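Local coordinates for protein hydroxylase (Rhodococcus sp., PDB 2OR0) that probably acts as a flavin-dependent monooxygenase built on the acyl-CoA dehydrogenase fold, using reduced flavin and molecular oxygen to insert one oxygen atom into a substrate, at residues A[43-49]-A[205-209]; A[58-64]-A[125-129]; A[97-102]-A[154-158]. All blocks are in the same frame, centred on the assembly; numbering follows the deposited sequence.

Contact 1. Residues A[43-49]-A[205-209]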
loop_
_atom_site.group_PDB
_atom_site.type_symbol
_atom_site.label_atom_id
_atom_site.label_comp_id
_atom_site.label_asym_id
_atom_site.label_seq_id
_atom_site.Cartn_x
_atom_site.Cartn_y
_atom_site.Cartn_z
ATOM N N SER A 43 -18.611 -5.663 1.090
ATOM C CA SER A 43 -17.592 -5.135 0.158
ATOM C C SER A 43 -16.978 -6.263 -0.679
ATOM O O SER A 43 -16.632 -6.081 -1.851
ATOM C CB SER A 43 -16.475 -4.386 0.892
ATOM O OG SER A 43 -16.982 -3.306 1.662
ATOM N N GLU A 44 -16.823 -7.434 -0.071
ATOM C CA GLU A 44 -16.282 -8.539 -0.819
ATOM C C GLU A 44 -17.263 -9.006 -1.898
ATOM O O GLU A 44 -16.883 -9.178 -3.055
ATOM C CB GLU A 44 -15.897 -9.697 0.082
ATOM C CG GLU A 44 -14.781 -10.510 -0.553
ATOM C CD GLU A 44 -14.763 -11.869 -0.052
ATOM O OE1 GLU A 44 -15.818 -12.283 0.494
ATOM O OE2 GLU A 44 -13.714 -12.521 -0.182
ATOM N N ALA A 45 -18.521 -9.181 -1.508
ATOM C CA ALA A 45 -19.569 -9.600 -2.433
ATOM C C ALA A 45 -19.702 -8.601 -3.593
ATOM O O ALA A 45 -19.890 -9.009 -4.746
ATOM C CB ALA A 45 -20.894 -9.768 -1.688
ATOM N N ASP A 46 -19.538 -7.304 -3.306
ATOM C CA ASP A 46 -19.643 -6.262 -4.334
ATOM C C ASP A 46 -18.380 -6.090 -5.160
ATOM O O ASP A 46 -18.425 -5.426 -6.185
ATOM C CB ASP A 46 -19.948 -4.898 -3.709
ATOM C CG ASP A 46 -21.306 -4.831 -3.023
ATOM O OD1 ASP A 46 -22.167 -5.724 -3.247
ATOM O OD2 ASP A 46 -21.498 -3.863 -2.235
ATOM N N CYS A 47 -17.255 -6.638 -4.685
ATOM C CA CYS A 47 -15.917 -6.357 -5.239
ATOM C C CYS A 47 -15.592 -4.875 -5.260
ATOM O O CYS A 47 -15.018 -4.372 -6.230
ATOM C CB CYS A 47 -15.742 -6.948 -6.653
ATOM S SG CYS A 47 -15.922 -8.714 -6.669
ATOM N N ARG A 48 -15.942 -4.186 -4.178
ATOM C CA ARG A 48 -15.873 -2.733 -4.107
ATOM C C ARG A 48 -16.223 -2.381 -2.675
ATOM O O ARG A 48 -17.174 -2.925 -2.134
ATOM C CB ARG A 48 -16.925 -2.145 -5.080
ATOM C CG ARG A 48 -17.274 -0.674 -4.909
ATOM C CD ARG A 48 -18.679 -0.368 -5.466
ATOM N NE ARG A 48 -18.916 1.072 -5.640
ATOM C CZ ARG A 48 -19.284 1.917 -4.677
ATOM N NH1 ARG A 48 -19.466 1.503 -3.415
ATOM N NH2 ARG A 48 -19.466 3.209 -4.984
ATOM N N LEU A 49 -15.459 -1.499 -2.040
ATOM C CA LEU A 49 -15.819 -1.059 -0.694
ATOM C C LEU A 49 -17.212 -0.456 -0.734
ATOM O O LEU A 49 -17.495 0.394 -1.582
ATOM C CB LEU A 49 -14.835 -0.014 -0.141
ATOM C CG LEU A 49 -13.393 -0.390 0.203
ATOM C CD1 LEU A 49 -12.594 0.809 0.639
ATOM C CD2 LEU A 49 -13.332 -1.477 1.288
ATOM N N ARG A 205 -10.816 -8.688 -2.928
ATOM C CA ARG A 205 -11.920 -8.504 -3.867
ATOM C C ARG A 205 -12.535 -7.161 -3.565
ATOM O O ARG A 205 -12.796 -6.381 -4.475
ATOM C CB ARG A 205 -12.953 -9.645 -3.768
ATOM C CG ARG A 205 -12.428 -10.968 -4.358
ATOM C CD ARG A 205 -13.381 -12.146 -4.162
ATOM N NE ARG A 205 -14.669 -11.966 -4.835
ATOM C CZ ARG A 205 -14.872 -12.096 -6.151
ATOM N NH1 ARG A 205 -16.098 -11.924 -6.642
ATOM N NH2 ARG A 205 -13.875 -12.407 -6.981
ATOM N N GLY A 206 -12.666 -6.880 -2.271
ATOM C CA GLY A 206 -13.308 -5.680 -1.766
ATOM C C GLY A 206 -12.576 -4.388 -2.018
ATOM O O GLY A 206 -13.130 -3.334 -1.746
ATOM N N THR A 207 -11.344 -4.449 -2.526
ATOM C CA THR A 207 -10.589 -3.242 -2.875
ATOM C C THR A 207 -11.130 -2.558 -4.149
ATOM O O THR A 207 -10.924 -1.349 -4.364
ATOM C CB THR A 207 -9.069 -3.518 -3.025
ATOM O OG1 THR A 207 -8.815 -4.402 -4.129
ATOM C CG2 THR A 207 -8.480 -4.128 -1.723
ATOM N N GLY A 208 -11.823 -3.341 -4.975
ATOM C CA GLY A 208 -12.361 -2.878 -6.237
ATOM C C GLY A 208 -11.279 -2.264 -7.076
ATOM O O GLY A 208 -11.452 -1.152 -7.556
ATOM N N SER A 209 -10.175 -2.997 -7.271
ATOM C CA SER A 209 -9.017 -2.504 -7.987
ATOM C C SER A 209 -9.156 -2.668 -9.513
ATOM O O SER A 209 -8.369 -3.361 -10.168
ATOM C CB SER A 209 -7.742 -3.158 -7.458
ATOM O OG SER A 209 -7.614 -2.974 -6.054
HETATM O O HOH W 1 -11.224 -11.128 -0.855
HETATM O O HOH W 2 -17.421 -11.616 -3.886
HETATM O O HOH W 3 -13.266 0.030 -3.701
#
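Glycine-mediated backbone packing joins Cys47, Ser43 and Glu44, at the Schellman motif that ends helix 33-46, to the short 3-10 turn 205-207 and to Gly208 just after it, ahead of strand 210-214. The helical and beta parts of an acyl-CoA dehydrogenase-like fold meet here main chain to main chain. Gly206 CA lies 3.3 Å from Ser43 O in a CA-H...O contact, and Cys47 CA stands 3.2 Å from Arg205 O in a second. Gly208 has positive phi, and a side chain on it would run into Cys47 O, which already sits 3.0 Å from Gly208 CA; glycine therefore suits both its shape and its neighbours. Leu49 leans its CG and CD2 against Gly206 O.

One water links Glu44 OE2 to Arg205 N, another Glu44 O to Arg205 NE, and a third Leu49 N to Thr207 O. Glu44 and Arg205 do not pair directly; Glu44 has a salt bridge with Arg375 of helix 370-381, Arg205 NH2 one with Asp200 and a bond to Val201 O. The bend at chi3 (63°) turns the Arg205 guanidinium back beside the helix end, and Cys47 SG rests over one face of it, nearer the rim than the centre, 3.2 Å from Arg205 NH1.

Contact 2. Residues A[58-64]-A[125-129]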
loop_
_atom_site.group_PDB
_atom_site.type_symbol
_atom_site.label_atom_id
_atom_site.label_comp_id
_atom_site.label_asym_id
_atom_site.label_seq_id
_atom_site.Cartn_x
_atom_site.Cartn_y
_atom_site.Cartn_z
ATOM N N ARG A 58 -12.831 7.347 5.576
ATOM C CA ARG A 58 -12.733 8.771 5.277
ATOM C C ARG A 58 -12.890 9.587 6.559
ATOM O O ARG A 58 -12.079 10.454 6.834
ATOM C CB ARG A 58 -13.783 9.210 4.248
ATOM C CG ARG A 58 -13.452 10.546 3.554
ATOM C CD ARG A 58 -14.498 10.886 2.503
ATOM N NE ARG A 58 -14.660 9.809 1.514
ATOM C CZ ARG A 58 -14.103 9.795 0.300
ATOM N NH1 ARG A 58 -13.355 10.802 -0.124
ATOM N NH2 ARG A 58 -14.316 8.774 -0.513
ATOM N N ASP A 59 -13.927 9.275 7.330
ATOM C CA ASP A 59 -14.232 9.973 8.584
ATOM C C ASP A 59 -13.193 9.780 9.684
ATOM O O ASP A 59 -13.064 10.631 10.565
ATOM C CB ASP A 59 -15.590 9.518 9.132
ATOM C CG ASP A 59 -16.747 9.889 8.216
ATOM O OD1 ASP A 59 -16.576 10.760 7.329
ATOM O OD2 ASP A 59 -17.838 9.305 8.392
ATOM N N SER A 60 -12.478 8.655 9.662
ATOM C CA SER A 60 -11.471 8.357 10.695
ATOM C C SER A 60 -10.234 9.215 10.523
ATOM O O SER A 60 -9.404 9.301 11.438
ATOM C CB SER A 60 -11.055 6.888 10.617
ATOM O OG SER A 60 -10.092 6.700 9.568
ATOM N N GLY A 61 -10.102 9.842 9.351
ATOM C CA GLY A 61 -8.896 10.576 8.992
ATOM C C GLY A 61 -7.733 9.713 8.513
ATOM O O GLY A 61 -6.630 10.216 8.331
ATOM N N ALA A 62 -7.952 8.416 8.310
ATOM C CA ALA A 62 -6.852 7.527 7.876
ATOM C C ALA A 62 -6.089 7.957 6.614
ATOM O O ALA A 62 -4.868 7.795 6.539
ATOM C CB ALA A 62 -7.338 6.093 7.727
ATOM N N ILE A 63 -6.793 8.485 5.617
ATOM C CA ILE A 63 -6.136 8.885 4.372
ATOM C C ILE A 63 -5.360 10.201 4.533
ATOM O O ILE A 63 -4.449 10.489 3.756
ATOM C CB ILE A 63 -7.153 8.947 3.204
ATOM C CG1 ILE A 63 -7.965 7.639 3.135
ATOM C CG2 ILE A 63 -6.476 9.327 1.868
ATOM C CD1 ILE A 63 -7.144 6.371 2.940
ATOM N N ARG A 64 -5.688 10.975 5.569
ATOM C CA ARG A 64 -4.974 12.216 5.859
ATOM C C ARG A 64 -3.700 12.054 6.709
ATOM O O ARG A 64 -2.995 13.049 7.008
ATOM C CB ARG A 64 -5.937 13.203 6.505
ATOM C CG ARG A 64 -6.887 13.810 5.467
ATOM C CD ARG A 64 -7.753 14.890 6.056
ATOM N NE ARG A 64 -8.538 14.377 7.169
ATOM C CZ ARG A 64 -9.565 15.019 7.711
ATOM N NH1 ARG A 64 -9.938 16.212 7.222
ATOM N NH2 ARG A 64 -10.223 14.467 8.738
ATOM N N ASN A 125 -10.581 18.571 1.708
ATOM C CA ASN A 125 -9.382 17.862 2.171
ATOM C C ASN A 125 -9.534 16.341 2.043
ATOM O O ASN A 125 -8.546 15.627 2.015
ATOM C CB ASN A 125 -9.094 18.172 3.652
ATOM C CG ASN A 125 -8.886 19.660 3.933
ATOM O OD1 ASN A 125 -8.368 20.412 3.096
ATOM N ND2 ASN A 125 -9.284 20.083 5.138
ATOM N N ASP A 126 -10.776 15.866 2.019
ATOM C CA ASP A 126 -11.055 14.435 2.000
ATOM C C ASP A 126 -11.226 13.854 0.593
ATOM O O ASP A 126 -11.803 12.775 0.430
ATOM C CB ASP A 126 -12.284 14.110 2.858
ATOM C CG ASP A 126 -11.971 14.108 4.344
ATOM O OD1 ASP A 126 -10.847 13.706 4.724
ATOM O OD2 ASP A 126 -12.855 14.507 5.130
ATOM N N THR A 127 -10.708 14.562 -0.403
ATOM C CA THR A 127 -10.688 14.094 -1.784
ATOM C C THR A 127 -9.559 13.083 -1.921
ATOM O O THR A 127 -8.410 13.378 -1.543
ATOM C CB THR A 127 -10.462 15.279 -2.765
ATOM O OG1 THR A 127 -11.536 16.210 -2.621
ATOM C CG2 THR A 127 -10.418 14.806 -4.211
ATOM N N TRP A 128 -9.887 11.900 -2.450
ATOM C CA TRP A 128 -8.910 10.813 -2.627
ATOM C C TRP A 128 -8.384 10.692 -4.049
ATOM O O TRP A 128 -9.107 10.962 -5.024
ATOM C CB TRP A 128 -9.515 9.456 -2.248
ATOM C CG TRP A 128 -9.923 9.305 -0.827
ATOM C CD1 TRP A 128 -9.698 10.184 0.209
ATOM C CD2 TRP A 128 -10.602 8.172 -0.253
ATOM N NE1 TRP A 128 -10.230 9.683 1.379
ATOM C CE2 TRP A 128 -10.781 8.449 1.128
ATOM C CE3 TRP A 128 -11.078 6.957 -0.772
ATOM C CZ2 TRP A 128 -11.421 7.542 2.004
ATOM C CZ3 TRP A 128 -11.727 6.058 0.094
ATOM C CH2 TRP A 128 -11.878 6.359 1.473
HETATM N N MSE A 129 -7.123 10.255 -4.146
HETATM C CA MSE A 129 -6.511 9.885 -5.406
HETATM C C MSE A 129 -6.353 8.361 -5.494
HETATM O O MSE A 129 -5.967 7.708 -4.511
HETATM C CB MSE A 129 -5.140 10.537 -5.573
HETATM C CG MSE A 129 -5.152 12.055 -5.617
HETATM SE SE MSE A 129 -3.371 12.682 -5.231
HETATM C CE MSE A 129 -3.732 12.816 -3.298
HETATM O O HOH W 4 -12.700 11.175 -3.357
HETATM O O HOH W 5 -12.485 13.035 7.670
#
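Arg58 NH1 reaches the backbone oxygen of Asp126, 2.6 Å from Asp126 O, in a hydrogen bond that is short but bent (128°) and therefore weak; the oxygen sits at the guanidinium edge. The Asp126 carboxylate turns instead to Arg64. Its OD1 lies over a face of that guanidinium, 3.4 Å from Arg64 NE, so this salt bridge works by charge alone, with no N-H aimed at the oxygen. A water donates both to Arg58 O and to Asp126 OD2.

With its edge engaged, the Arg58 guanidinium spreads its face on the Trp128 indole in a stacked cation-pi interaction, the planes 11° apart and CZ 3.8 Å from the centroid of the six-membered ring. An extended start, CG opposite the backbone N (chi1 -161°), and a bend at chi3 lay it there. Arg58 NH2 bonds His160 O as well. Ile63 packs on the other face of the indole, its CG1 3.6 Å from Trp128 CE2.

Tryptophan thus suits a place between a cation and an aliphatic chain. Asp126 serves the two arginines with different groups, backbone O and carboxylate, which probably ties the C-terminal end of helix 51-60 to the loop leading into strand 129-130.

Contact 3. Residues A[97-102]-A[154-158]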
loop_
_atom_site.group_PDB
_atom_site.type_symbol
_atom_site.label_atom_id
_atom_site.label_comp_id
_atom_site.label_asym_id
_atom_site.label_seq_id
_atom_site.Cartn_x
_atom_site.Cartn_y
_atom_site.Cartn_z
ATOM N N TRP A 97 -5.807 -2.431 2.864
ATOM C CA TRP A 97 -5.088 -2.290 1.607
ATOM C C TRP A 97 -5.335 -0.912 0.990
ATOM O O TRP A 97 -4.395 -0.256 0.505
ATOM C CB TRP A 97 -5.519 -3.389 0.633
ATOM C CG TRP A 97 -4.798 -3.323 -0.692
ATOM C CD1 TRP A 97 -5.221 -2.668 -1.818
ATOM C CD2 TRP A 97 -3.523 -3.906 -1.020
ATOM N NE1 TRP A 97 -4.296 -2.833 -2.835
ATOM C CE2 TRP A 97 -3.246 -3.578 -2.374
ATOM C CE3 TRP A 97 -2.600 -4.692 -0.314
ATOM C CZ2 TRP A 97 -2.072 -3.995 -3.033
ATOM C CZ3 TRP A 97 -1.429 -5.115 -0.974
ATOM C CH2 TRP A 97 -1.183 -4.767 -2.315
ATOM N N VAL A 98 -6.590 -0.475 1.006
ATOM C CA VAL A 98 -6.946 0.812 0.386
ATOM C C VAL A 98 -6.281 1.981 1.162
ATOM O O VAL A 98 -5.735 2.926 0.563
ATOM C CB VAL A 98 -8.481 0.968 0.261
ATOM C CG1 VAL A 98 -8.867 2.429 0.036
ATOM C CG2 VAL A 98 -9.021 0.073 -0.872
ATOM N N THR A 99 -6.253 1.854 2.483
ATOM C CA THR A 99 -5.567 2.835 3.362
ATOM C C THR A 99 -4.083 2.952 3.070
ATOM O O THR A 99 -3.556 4.060 2.964
ATOM C CB THR A 99 -5.766 2.501 4.838
ATOM O OG1 THR A 99 -7.160 2.377 5.106
ATOM C CG2 THR A 99 -5.195 3.604 5.713
ATOM N N GLY A 100 -3.411 1.814 2.926
ATOM C CA GLY A 100 -2.011 1.796 2.550
ATOM C C GLY A 100 -1.623 2.257 1.157
ATOM O O GLY A 100 -0.463 2.586 0.937
ATOM N N ILE A 101 -2.571 2.258 0.212
ATOM C CA ILE A 101 -2.322 2.677 -1.178
ATOM C C ILE A 101 -2.801 4.113 -1.387
ATOM O O ILE A 101 -2.030 4.976 -1.768
ATOM C CB ILE A 101 -3.089 1.757 -2.219
ATOM C CG1 ILE A 101 -2.625 0.308 -2.135
ATOM C CG2 ILE A 101 -2.934 2.280 -3.655
ATOM C CD1 ILE A 101 -1.622 -0.114 -3.225
ATOM N N VAL A 102 -4.091 4.335 -1.178
ATOM C CA VAL A 102 -4.698 5.647 -1.333
ATOM C C VAL A 102 -4.034 6.612 -0.320
ATOM O O VAL A 102 -3.770 7.767 -0.652
ATOM C CB VAL A 102 -6.233 5.587 -1.171
ATOM C CG1 VAL A 102 -6.875 6.960 -1.307
ATOM C CG2 VAL A 102 -6.858 4.655 -2.221
ATOM N N PHE A 154 -5.333 -2.633 -11.587
ATOM C CA PHE A 154 -5.071 -2.607 -10.142
ATOM C C PHE A 154 -5.225 -1.189 -9.559
ATOM O O PHE A 154 -4.413 -0.772 -8.733
ATOM C CB PHE A 154 -3.669 -3.176 -9.817
ATOM C CG PHE A 154 -3.588 -4.036 -8.543
ATOM C CD1 PHE A 154 -2.876 -5.255 -8.556
ATOM C CD2 PHE A 154 -4.151 -3.614 -7.319
ATOM C CE1 PHE A 154 -2.749 -6.047 -7.371
ATOM C CE2 PHE A 154 -4.047 -4.404 -6.150
ATOM C CZ PHE A 154 -3.348 -5.614 -6.173
ATOM N N SER A 155 -6.273 -0.468 -9.973
ATOM C CA SER A 155 -6.546 0.859 -9.405
ATOM C C SER A 155 -7.352 0.738 -8.106
ATOM O O SER A 155 -8.572 0.845 -8.116
ATOM C CB SER A 155 -7.272 1.745 -10.427
ATOM O OG SER A 155 -7.474 3.064 -9.927
ATOM N N SER A 156 -6.663 0.511 -6.981
ATOM C CA SER A 156 -7.337 0.169 -5.718
ATOM C C SER A 156 -8.219 1.299 -5.209
ATOM O O SER A 156 -7.788 2.446 -5.209
ATOM C CB SER A 156 -6.298 -0.187 -4.632
ATOM O OG SER A 156 -5.485 -1.254 -5.060
ATOM N N GLY A 157 -9.433 0.971 -4.754
ATOM C CA GLY A 157 -10.342 1.964 -4.162
ATOM C C GLY A 157 -10.895 2.987 -5.156
ATOM O O GLY A 157 -11.478 3.988 -4.756
ATOM N N THR A 158 -10.731 2.720 -6.453
ATOM C CA THR A 158 -10.940 3.720 -7.509
ATOM C C THR A 158 -12.348 4.338 -7.575
ATOM O O THR A 158 -12.476 5.531 -7.880
ATOM C CB THR A 158 -10.463 3.193 -8.898
ATOM O OG1 THR A 158 -10.148 4.295 -9.747
ATOM C CG2 THR A 158 -11.486 2.276 -9.576
#
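The indole of Trp97 meets the 154-158 segment with its edge: Ser156 OG lies in the ring plane and accepts a hydrogen bond from Trp97 NE1 at 3.0 Å with an angle of 146°. Over one face of the same ring, toward its rim, sits CG1 of Ile101, one helical turn further on. Phe154 comes up beside the indole rim to rim, neither ring covering the other; the planes are inclined by 30° and Trp97 CZ2 is 3.7 Å from Phe154 CE2. Phe154 also meets the ring of Trp199.

The Trp97 side chain leaves helix 93-102 with CG opposite the backbone N (chi1 -179°), which carries NE1 out to the serine, while helix 250-277 packs on it through Ile258, Ala261 and Val262. Replacing Trp97 with a leucine would probably leave Ser156 OG without its N-H donor and open a gap beside Phe154.

Farther along the helix, Val98 CG2 stands 4.0 Å from Gly157 N and Val102 CG2 lies 3.8 Å from Ser156 O. Gly157 occupies the third position of a type II beta turn, where its positive phi comes easily to glycine; a CB there would also press on both valines. The short branched valines suit this close approach of helix to turn.

Ser156 OG also hydrogen-bonds Ser209 OG, so a buried hydroxyl has two polar partners. The in-plane N-H bond, together with the packing of Ile101, Phe154 and helix 250-277, probably holds the indole in one orientation, joining the helical part of the fold to the end of strand 145-155.

How the contacts relate
The centre of contact 3 is about 7 Å from the centre of the chain; the contact lies between helix 93-102 and the beta domain and touches both others. Its centre is about 11 Å from that of contact 1: Thr207 O is 2.8 Å from Gly157 N, probably a hydrogen bond, and Thr207 CG2 packs 3.6 Å from Trp97 CD1. Contact 2 is centred about 12 Å from the centre of contact 3 and meets the same helix farther on, with Trp128 CB 3.8 Å from Val102 CG1 and Ile63 CD1 on Thr99. Contacts 1 and 2, centred about 19 Å apart, do not touch, yet consecutive helices 33-46 and 51-60 connect them. None includes a bound flavin or substrate.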